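Local coordinates for protein Pre-mRNA-splicing factor SAD1 (Saccharomyces cerevisiae, PDB 4MSX) that promotes assembly of newly made U4 snRNA into the U4/U6 snRNP and is required for pre-mRNA splicing, although its deubiquitinase fold is catalytically inactive, at residues Pro328-Phe333 against Asn394-Glu399; Asn416-Val421 against Phe469-Phe474; Pro157-Lys162 against His211-His216. One frame throughout, in Å; residues are numbered along the deposited sequence.

Interactions 1 and 2 are neighbours in the ubiquitin-specific-protease part of the chain, their centres 13 Å apart, and they touch: V398 O lies 3.5 Å from F469 CB, and V398 CB packs at 3.9 Å on T473 CG2. Interaction 1 joins two surface loops, whereas interaction 2 is a buried strand pairing. Interaction 3 lies on the opposite side of the chain's centre, about 43 Å from interaction 1 and 32 Å from interaction 2 between centres, and brings segment 157-162, where the predicted zinc-finger range ends, against helix 206-214. All three lie away from the zinc site of C94, C97, H113 and H119.

Interaction 1 (Pro328-Phe333 against Asn394-Glu399); sequences PEFSPF and NQTLVE. With ACT (acetate ion), chain C.
N394 ND2 donates to P328 O across the contact at 2.8 Å, while N394 OD1 takes two bonds from T396. The hydroxyl OG1 of T396 meets N394 OD1 at 2.6 Å on a lone pair in the carbonyl plane, and T396 N closes an Asx turn at 3.0 Å. The ND2 bond to P328 O is nearly straight, 162° at the hydrogen. Its acceptor lies in the amide plane, but ND2 stands above the carbonyl plane of P328. N394 ND2 also donates to OXT of an acetate ion at 3.1 Å, probably from the crystallisation liquor. Four bonds thus fix the rotation of the group. F330 is the apolar half: its CB rests 3.4 Å from N394 CG, and chi1 of 178° sends the ring back over the turn, one face lying on the peptide with Q395 N over its centre. At the far rim F330 CZ reaches Q395 CB at 3.7 Å. Water 1 donates to T396 OG1 and E329 O, tying the loops a second time, while P328 CG packs loosely on T396 CG2. R381 bonds the carbonyls of N394 and T396 from beyond the contact. The arrangement is an Asx turn begun by N394 at the surface, leading into strand 397-399, which pairs in parallel with strand 344-346 of the USP-family fold.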
loop_
_atom_site.group_PDB
_atom_site.type_symbol
_atom_site.label_atom_id
_atom_site.label_comp_id
_atom_site.label_asym_id
_atom_site.label_seq_id
_atom_site.Cartn_x
_atom_site.Cartn_y
_atom_site.Cartn_z
ATOM N N PRO A 328 4.785 -22.221 17.627
ATOM C CA PRO A 328 5.436 -23.123 18.588
ATOM C C PRO A 328 6.969 -22.940 18.592
ATOM O O PRO A 328 7.569 -22.573 17.560
ATOM C CB PRO A 328 4.995 -24.521 18.118
ATOM C CG PRO A 328 4.483 -24.364 16.737
ATOM C CD PRO A 328 4.051 -22.921 16.559
ATOM N N GLU A 329 7.607 -23.191 19.744
ATOM C CA GLU A 329 9.062 -23.021 19.872
ATOM C C GLU A 329 9.831 -23.670 18.714
ATOM O O GLU A 329 9.481 -24.740 18.242
ATOM C CB GLU A 329 9.565 -23.581 21.215
ATOM C CG GLU A 329 10.737 -22.770 21.745
ATOM C CD GLU A 329 11.286 -23.306 23.054
ATOM O OE1 GLU A 329 10.519 -23.941 23.816
ATOM O OE2 GLU A 329 12.490 -23.094 23.319
ATOM N N PHE A 330 10.841 -22.974 18.207
ATOM C CA PHE A 330 11.503 -23.418 16.982
ATOM C C PHE A 330 13.000 -23.355 17.189
ATOM O O PHE A 330 13.538 -22.331 17.662
ATOM C CB PHE A 330 11.123 -22.509 15.792
ATOM C CG PHE A 330 11.810 -22.877 14.476
ATOM C CD1 PHE A 330 11.264 -23.868 13.668
ATOM C CD2 PHE A 330 12.992 -22.237 14.065
ATOM C CE1 PHE A 330 11.887 -24.224 12.470
ATOM C CE2 PHE A 330 13.618 -22.578 12.843
ATOM C CZ PHE A 330 13.056 -23.585 12.059
ATOM N N SER A 331 13.691 -24.419 16.801
ATOM C CA SER A 331 15.158 -24.411 16.883
ATOM C C SER A 331 15.772 -24.158 15.506
ATOM O O SER A 331 15.611 -24.964 14.589
ATOM C CB SER A 331 15.725 -25.738 17.433
ATOM O OG SER A 331 17.151 -25.687 17.255
ATOM N N PRO A 332 16.514 -23.057 15.364
ATOM C CA PRO A 332 17.093 -22.811 14.033
ATOM C C PRO A 332 18.199 -23.803 13.649
ATOM O O PRO A 332 18.562 -23.827 12.475
ATOM C CB PRO A 332 17.680 -21.388 14.143
ATOM C CG PRO A 332 17.100 -20.799 15.425
ATOM C CD PRO A 332 16.830 -21.989 16.330
ATOM N N PHE A 333 18.667 -24.638 14.587
ATOM C CA PHE A 333 19.817 -25.494 14.320
ATOM C C PHE A 333 19.417 -26.885 13.786
ATOM O O PHE A 333 20.244 -27.607 13.218
ATOM C CB PHE A 333 20.672 -25.532 15.599
ATOM C CG PHE A 333 20.796 -24.166 16.247
ATOM C CD1 PHE A 333 21.579 -23.174 15.659
ATOM C CD2 PHE A 333 20.065 -23.849 17.387
ATOM C CE1 PHE A 333 21.670 -21.910 16.219
ATOM C CE2 PHE A 333 20.151 -22.589 17.952
ATOM C CZ PHE A 333 20.954 -21.616 17.365
ATOM N N ASN A 394 11.636 -17.859 13.491
ATOM C CA ASN A 394 10.846 -19.072 13.645
ATOM C C ASN A 394 10.296 -19.503 12.277
ATOM O O ASN A 394 9.376 -18.851 11.718
ATOM C CB ASN A 394 9.712 -18.820 14.654
ATOM C CG ASN A 394 8.942 -20.086 14.999
ATOM O OD1 ASN A 394 8.654 -20.888 14.129
ATOM N ND2 ASN A 394 8.626 -20.261 16.276
ATOM N N GLN A 395 10.832 -20.594 11.721
ATOM C CA GLN A 395 10.420 -21.007 10.375
ATOM C C GLN A 395 9.382 -22.135 10.340
ATOM O O GLN A 395 9.277 -22.851 9.339
ATOM C CB GLN A 395 11.630 -21.375 9.523
ATOM C CG GLN A 395 12.632 -20.236 9.432
ATOM C CD GLN A 395 13.735 -20.558 8.429
ATOM O OE1 GLN A 395 13.438 -20.909 7.290
ATOM N NE2 GLN A 395 15.004 -20.511 8.876
ATOM N N THR A 396 8.580 -22.239 11.402
ATOM C CA THR A 396 7.497 -23.226 11.452
ATOM C C THR A 396 6.609 -23.039 10.236
ATOM O O THR A 396 6.224 -21.901 9.881
ATOM C CB THR A 396 6.662 -23.100 12.755
ATOM O OG1 THR A 396 7.519 -23.237 13.899
ATOM C CG2 THR A 396 5.573 -24.131 12.816
ATOM N N LEU A 397 6.273 -24.143 9.577
ATOM C CA LEU A 397 5.406 -24.085 8.417
ATOM C C LEU A 397 3.955 -23.922 8.827
ATOM O O LEU A 397 3.335 -24.840 9.391
ATOM C CB LEU A 397 5.599 -25.308 7.533
ATOM C CG LEU A 397 4.702 -25.340 6.287
ATOM C CD1 LEU A 397 4.984 -24.126 5.438
ATOM C CD2 LEU A 397 5.016 -26.636 5.520
ATOM N N VAL A 398 3.401 -22.743 8.543
ATOM C CA VAL A 398 2.010 -22.464 8.888
ATOM C C VAL A 398 1.073 -22.846 7.738
ATOM O O VAL A 398 1.128 -22.281 6.616
ATOM C CB VAL A 398 1.767 -20.930 9.266
ATOM C CG1 VAL A 398 0.295 -20.702 9.569
ATOM C CG2 VAL A 398 2.603 -20.525 10.445
ATOM N N GLU A 399 0.210 -23.815 8.019
ATOM C CA GLU A 399 -0.721 -24.335 7.023
ATOM C C GLU A 399 -2.077 -23.642 7.076
ATOM O O GLU A 399 -2.661 -23.499 8.141
ATOM C CB GLU A 399 -0.853 -25.858 7.219
ATOM C CG GLU A 399 0.547 -26.453 6.941
ATOM C CD GLU A 399 0.761 -27.872 7.391
ATOM O OE1 GLU A 399 1.892 -28.360 7.133
ATOM O OE2 GLU A 399 -0.152 -28.482 7.989
HETATM C C ACT C . 10.246 -16.832 17.759
HETATM O O ACT C . 9.738 -15.692 18.013
HETATM O OXT ACT C . 9.561 -17.906 18.038
HETATM C CH3 ACT C . 11.619 -16.855 17.124
HETATM O O HOH W 1 8.037 -25.238 15.856
#

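Interaction 2 (Asn416-Val421 against Phe469-Phe474); sequences NVVHVV and FLKETF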
loop_
_atom_site.group_PDB
_atom_site.type_symbol
_atom_site.label_atom_id
_atom_site.label_comp_id
_atom_site.label_asym_id
_atom_site.label_seq_id
_atom_site.Cartn_x
_atom_site.Cartn_y
_atom_site.Cartn_z
ATOM N N ASN A 416 -1.880 -11.903 1.627
ATOM C CA ASN A 416 -0.853 -12.700 2.310
ATOM C C ASN A 416 0.511 -12.014 2.079
ATOM O O ASN A 416 0.944 -11.900 0.939
ATOM C CB ASN A 416 -0.873 -14.117 1.712
ATOM C CG ASN A 416 0.012 -15.108 2.493
ATOM O OD1 ASN A 416 -0.012 -15.134 3.708
ATOM N ND2 ASN A 416 0.826 -15.875 1.785
ATOM N N VAL A 417 1.137 -11.494 3.138
ATOM C CA VAL A 417 2.470 -10.878 2.978
ATOM C C VAL A 417 3.474 -11.945 3.382
ATOM O O VAL A 417 3.402 -12.476 4.492
ATOM C CB VAL A 417 2.603 -9.668 3.869
ATOM C CG1 VAL A 417 4.036 -8.992 3.732
ATOM C CG2 VAL A 417 1.522 -8.607 3.442
ATOM N N VAL A 418 4.435 -12.184 2.514
ATOM C CA VAL A 418 5.365 -13.286 2.657
ATOM C C VAL A 418 6.770 -12.764 2.874
ATOM O O VAL A 418 7.182 -11.733 2.293
ATOM C CB VAL A 418 5.318 -14.114 1.360
ATOM C CG1 VAL A 418 6.555 -14.951 1.207
ATOM C CG2 VAL A 418 4.011 -14.976 1.380
ATOM N N HIS A 419 7.521 -13.490 3.699
ATOM C CA HIS A 419 8.877 -13.097 4.030
ATOM C C HIS A 419 9.848 -13.953 3.196
ATOM O O HIS A 419 9.707 -15.154 3.131
ATOM C CB HIS A 419 9.132 -13.320 5.528
ATOM C CG HIS A 419 10.532 -12.998 5.947
ATOM N ND1 HIS A 419 11.381 -13.941 6.485
ATOM C CD2 HIS A 419 11.238 -11.841 5.890
ATOM C CE1 HIS A 419 12.548 -13.375 6.749
ATOM N NE2 HIS A 419 12.487 -12.101 6.405
ATOM N N VAL A 420 10.838 -13.323 2.582
ATOM C CA VAL A 420 11.787 -14.003 1.697
ATOM C C VAL A 420 13.150 -13.524 2.130
ATOM O O VAL A 420 13.337 -12.319 2.407
ATOM C CB VAL A 420 11.523 -13.590 0.198
ATOM C CG1 VAL A 420 12.693 -13.895 -0.673
ATOM C CG2 VAL A 420 10.294 -14.317 -0.316
ATOM N N VAL A 421 14.118 -14.434 2.195
ATOM C CA VAL A 421 15.479 -14.030 2.575
ATOM C C VAL A 421 16.370 -13.799 1.363
ATOM O O VAL A 421 16.354 -14.573 0.420
ATOM C CB VAL A 421 16.180 -15.075 3.510
ATOM C CG1 VAL A 421 17.707 -14.917 3.454
ATOM C CG2 VAL A 421 15.725 -14.890 4.927
ATOM N N PHE A 469 0.479 -21.314 1.081
ATOM C CA PHE A 469 1.075 -21.503 2.396
ATOM C C PHE A 469 2.466 -22.058 2.327
ATOM O O PHE A 469 3.164 -22.045 3.312
ATOM C CB PHE A 469 0.215 -22.397 3.278
ATOM C CG PHE A 469 0.344 -23.864 2.925
ATOM C CD1 PHE A 469 -0.480 -24.419 1.960
ATOM C CD2 PHE A 469 1.327 -24.660 3.546
ATOM C CE1 PHE A 469 -0.364 -25.801 1.618
ATOM C CE2 PHE A 469 1.456 -26.071 3.201
ATOM C CZ PHE A 469 0.630 -26.598 2.221
ATOM N N LEU A 470 2.948 -22.500 1.168
ATOM C CA LEU A 470 4.343 -23.000 1.156
ATOM C C LEU A 470 5.409 -21.932 1.412
ATOM O O LEU A 470 6.510 -22.264 1.812
ATOM C CB LEU A 470 4.655 -23.671 -0.177
ATOM C CG LEU A 470 3.839 -24.965 -0.334
ATOM C CD1 LEU A 470 4.100 -25.490 -1.705
ATOM C CD2 LEU A 470 4.300 -25.970 0.765
ATOM N N LYS A 471 5.089 -20.664 1.178
ATOM C CA LYS A 471 6.056 -19.584 1.492
ATOM C C LYS A 471 5.836 -19.102 2.913
ATOM O O LYS A 471 4.757 -19.361 3.519
ATOM C CB LYS A 471 5.836 -18.411 0.504
ATOM C CG LYS A 471 6.174 -18.817 -0.926
ATOM C CD LYS A 471 6.427 -17.611 -1.834
ATOM C CE LYS A 471 6.882 -18.048 -3.236
ATOM N NZ LYS A 471 6.900 -16.919 -4.253
ATOM N N GLU A 472 6.805 -18.362 3.438
ATOM C CA GLU A 472 6.730 -17.989 4.842
ATOM C C GLU A 472 5.773 -16.797 5.088
ATOM O O GLU A 472 6.200 -15.630 4.959
ATOM C CB GLU A 472 8.112 -17.623 5.306
ATOM C CG GLU A 472 8.237 -17.486 6.814
ATOM C CD GLU A 472 9.631 -17.033 7.262
ATOM O OE1 GLU A 472 10.602 -17.794 7.058
ATOM O OE2 GLU A 472 9.768 -15.913 7.830
ATOM N N THR A 473 4.543 -17.099 5.497
ATOM C CA THR A 473 3.535 -16.074 5.756
ATOM C C THR A 473 3.920 -15.247 6.996
ATOM O O THR A 473 4.407 -15.774 8.030
ATOM C CB THR A 473 2.100 -16.671 5.904
ATOM O OG1 THR A 473 1.187 -15.593 6.066
ATOM C CG2 THR A 473 1.997 -17.620 7.152
ATOM N N PHE A 474 3.763 -13.929 6.884
ATOM C CA PHE A 474 4.084 -13.026 7.996
ATOM C C PHE A 474 2.829 -12.257 8.444
ATOM O O PHE A 474 2.569 -12.135 9.639
ATOM C CB PHE A 474 5.159 -12.016 7.529
ATOM C CG PHE A 474 5.594 -11.043 8.597
ATOM C CD1 PHE A 474 6.284 -11.483 9.726
ATOM C CD2 PHE A 474 5.366 -9.670 8.437
ATOM C CE1 PHE A 474 6.698 -10.588 10.706
ATOM C CE2 PHE A 474 5.786 -8.765 9.423
ATOM C CZ PHE A 474 6.456 -9.202 10.540
HETATM O O HOH W 2 2.332 -18.089 2.743
HETATM O O HOH W 3 9.105 -17.565 1.918
HETATM O O HOH W 4 11.623 -17.069 4.371
#
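H419 and E472 meet twice. H419 N donates to E472 O at 2.8 Å, and the side chains run side by side in the same direction until ND1 reaches OE2 at 2.9 Å. That second bond is bent, 135° at the hydrogen; OE2 lies 27° out of the ring plane, and ND1 comes from above the carboxylate plane. Further along, F474 N gives a 2.8 Å bond to V417 O, and T473 OG1 donates to N416 OD1 at 2.7 Å in the carbonyl plane. T473's chi1 of -176° swings the hydroxyl out to this amide, the two side chains crossing at about a right angle. V418 CG1 packs on K471 CB at 3.6 Å. V418 and T473 form a non-hydrogen-bonded antiparallel pair where strands 409-421 and 472-480 join in the central sheet of the USP-like fold. Three waters bridge the segments: one links N416 ND2 to K471 O, another H419 O to E472 N, and a third H419 O to E472 OE1. Beyond, S438 OG bonds H419 NE2, and R393 forms a salt bridge with E472 OE1, giving each a second polar hold; Q443 and Q476 grip the N416 amide, and E454 pairs with K471 NZ.

Interaction 3 (Pro157-Lys162 against His211-His216); sequences PTYCPK and HFLLNH
Y159 and L213 meet at a slant, the tyrosine offering the CD2-CE2 edge of its ring to the end of helix 206-214. Y159 CE2 touches L213 CD2 at 3.8 Å, and Y159 CD2 reaches L213 CB at the same distance. The carbonyl oxygen of L213 lies at the ring edge, near its plane, 3.6 Å from Y159 CD2. With CG anti to its carbonyl carbon (chi1 -61°), Y159 brings this edge down onto the helix, while its hydroxyl bonds K232 O farther off. L214 meets the chain next along. Its methyl CD2 lies 3.6 Å from both Y159 O and C160 C, and 3.8 Å from P161 CD; the L214 and P161 side chains lie aslant, with L214 CD1 near the proline CG. L213 thus touches the ring edge, and L214 the backbone after it together with Y159 CB. Polar links run through water: water 5 accepts from Y159 N at 2.9 Å and lies 2.8 Å from L213 O, and water 6 sits between Y159 O and L214 O. Where the helix ends, N215 ND2 bonds H211 O at 2.8 Å, in the carbonyl plane and on a lone pair. Around the contact, L213 also packs on V231 of helix 222-234, both leucines touch L164 of helix 161-165, K232 NZ bonds the carbonyls of F212 and N215, and H211 and F212 lean on helix 282-292.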
loop_
_atom_site.group_PDB
_atom_site.type_symbol
_atom_site.label_atom_id
_atom_site.label_comp_id
_atom_site.label_asym_id
_atom_site.label_seq_id
_atom_site.Cartn_x
_atom_site.Cartn_y
_atom_site.Cartn_z
ATOM N N PRO A 157 -5.570 10.843 -10.349
ATOM C CA PRO A 157 -6.652 9.995 -10.856
ATOM C C PRO A 157 -7.967 10.355 -10.178
ATOM O O PRO A 157 -7.963 10.696 -8.996
ATOM C CB PRO A 157 -6.209 8.568 -10.478
ATOM C CG PRO A 157 -4.680 8.674 -10.459
ATOM C CD PRO A 157 -4.438 10.050 -9.853
ATOM N N THR A 158 -9.055 10.319 -10.951
ATOM C CA THR A 158 -10.381 10.673 -10.452
ATOM C C THR A 158 -11.329 9.522 -10.765
ATOM O O THR A 158 -11.118 8.758 -11.714
ATOM C CB THR A 158 -10.938 11.970 -11.112
ATOM O OG1 THR A 158 -10.743 11.893 -12.529
ATOM C CG2 THR A 158 -10.230 13.219 -10.557
ATOM N N TYR A 159 -12.358 9.346 -9.936
ATOM C CA TYR A 159 -13.196 8.165 -10.069
ATOM C C TYR A 159 -14.636 8.585 -9.720
ATOM O O TYR A 159 -14.812 9.517 -8.950
ATOM C CB TYR A 159 -12.782 7.078 -9.032
ATOM C CG TYR A 159 -11.333 6.616 -9.219
ATOM C CD1 TYR A 159 -11.034 5.602 -10.121
ATOM C CD2 TYR A 159 -10.282 7.232 -8.531
ATOM C CE1 TYR A 159 -9.730 5.189 -10.335
ATOM C CE2 TYR A 159 -8.949 6.787 -8.714
ATOM C CZ TYR A 159 -8.697 5.778 -9.631
ATOM O OH TYR A 159 -7.447 5.300 -9.891
ATOM N N CYS A 160 -15.629 7.897 -10.268
ATOM C CA CYS A 160 -17.007 8.054 -9.810
ATOM C C CYS A 160 -17.426 6.678 -9.323
ATOM O O CYS A 160 -16.807 5.679 -9.700
ATOM C CB CYS A 160 -17.924 8.497 -10.967
ATOM S SG CYS A 160 -17.986 7.239 -12.220
ATOM N N PRO A 161 -18.498 6.589 -8.503
ATOM C CA PRO A 161 -18.905 5.268 -8.014
ATOM C C PRO A 161 -19.051 4.177 -9.060
ATOM O O PRO A 161 -18.642 3.028 -8.839
ATOM C CB PRO A 161 -20.235 5.558 -7.304
ATOM C CG PRO A 161 -20.004 6.891 -6.716
ATOM C CD PRO A 161 -19.222 7.661 -7.799
ATOM N N LYS A 162 -19.598 4.485 -10.224
ATOM C CA LYS A 162 -19.769 3.393 -11.195
ATOM C C LYS A 162 -18.443 2.828 -11.772
ATOM O O LYS A 162 -18.390 1.689 -12.181
ATOM C CB LYS A 162 -20.677 3.819 -12.376
ATOM C CG LYS A 162 -20.974 2.606 -13.312
ATOM C CD LYS A 162 -22.259 2.755 -14.131
ATOM C CE LYS A 162 -21.963 3.228 -15.559
ATOM N NZ LYS A 162 -23.187 3.246 -16.418
ATOM N N HIS A 211 -13.297 5.021 0.073
ATOM C CA HIS A 211 -13.300 6.351 0.663
ATOM C C HIS A 211 -12.162 7.209 0.069
ATOM O O HIS A 211 -12.339 8.428 -0.213
ATOM C CB HIS A 211 -13.141 6.283 2.180
ATOM C CG HIS A 211 -13.344 7.602 2.856
ATOM N ND1 HIS A 211 -14.606 8.097 3.140
ATOM C CD2 HIS A 211 -12.464 8.535 3.292
ATOM C CE1 HIS A 211 -14.485 9.289 3.704
ATOM N NE2 HIS A 211 -13.199 9.579 3.802
ATOM N N PHE A 212 -10.977 6.600 -0.090
ATOM C CA PHE A 212 -9.833 7.366 -0.657
ATOM C C PHE A 212 -10.067 7.721 -2.134
ATOM O O PHE A 212 -9.656 8.804 -2.595
ATOM C CB PHE A 212 -8.533 6.529 -0.599
ATOM C CG PHE A 212 -7.792 6.624 0.722
ATOM C CD1 PHE A 212 -7.363 7.838 1.200
ATOM C CD2 PHE A 212 -7.522 5.481 1.455
ATOM C CE1 PHE A 212 -6.623 7.922 2.398
ATOM C CE2 PHE A 212 -6.796 5.550 2.680
ATOM C CZ PHE A 212 -6.362 6.769 3.141
ATOM N N LEU A 213 -10.627 6.775 -2.901
ATOM C CA LEU A 213 -10.773 6.998 -4.356
ATOM C C LEU A 213 -11.833 8.067 -4.660
ATOM O O LEU A 213 -11.681 8.802 -5.612
ATOM C CB LEU A 213 -11.188 5.744 -5.104
ATOM C CG LEU A 213 -10.229 4.553 -4.994
ATOM C CD1 LEU A 213 -10.653 3.392 -5.896
ATOM C CD2 LEU A 213 -8.770 5.025 -5.342
ATOM N N LEU A 214 -12.893 8.144 -3.856
ATOM C CA LEU A 214 -14.074 8.990 -4.231
ATOM C C LEU A 214 -14.099 10.337 -3.542
ATOM O O LEU A 214 -14.952 11.176 -3.850
ATOM C CB LEU A 214 -15.408 8.252 -3.936
ATOM C CG LEU A 214 -15.572 6.975 -4.752
ATOM C CD1 LEU A 214 -16.788 6.096 -4.289
ATOM C CD2 LEU A 214 -15.738 7.316 -6.206
ATOM N N ASN A 215 -13.210 10.551 -2.579
ATOM C CA ASN A 215 -13.150 11.838 -1.900
ATOM C C ASN A 215 -11.867 12.600 -2.155
ATOM O O ASN A 215 -10.914 12.038 -2.647
ATOM C CB ASN A 215 -13.362 11.621 -0.430
ATOM C CG ASN A 215 -14.733 11.021 -0.169
ATOM O OD1 ASN A 215 -15.721 11.747 -0.089
ATOM N ND2 ASN A 215 -14.808 9.703 -0.145
ATOM N N HIS A 216 -11.867 13.881 -1.828
ATOM C CA HIS A 216 -10.677 14.700 -1.994
ATOM C C HIS A 216 -10.247 15.112 -0.615
ATOM O O HIS A 216 -11.061 15.214 0.286
ATOM C CB HIS A 216 -10.990 15.887 -2.918
ATOM C CG HIS A 216 -11.571 15.431 -4.216
ATOM N ND1 HIS A 216 -10.809 14.828 -5.194
ATOM C CD2 HIS A 216 -12.853 15.392 -4.661
ATOM C CE1 HIS A 216 -11.587 14.474 -6.205
ATOM N NE2 HIS A 216 -12.833 14.809 -5.909
HETATM O O HOH W 5 -12.189 10.852 -7.437
HETATM O O HOH W 6 -14.863 11.784 -6.875
#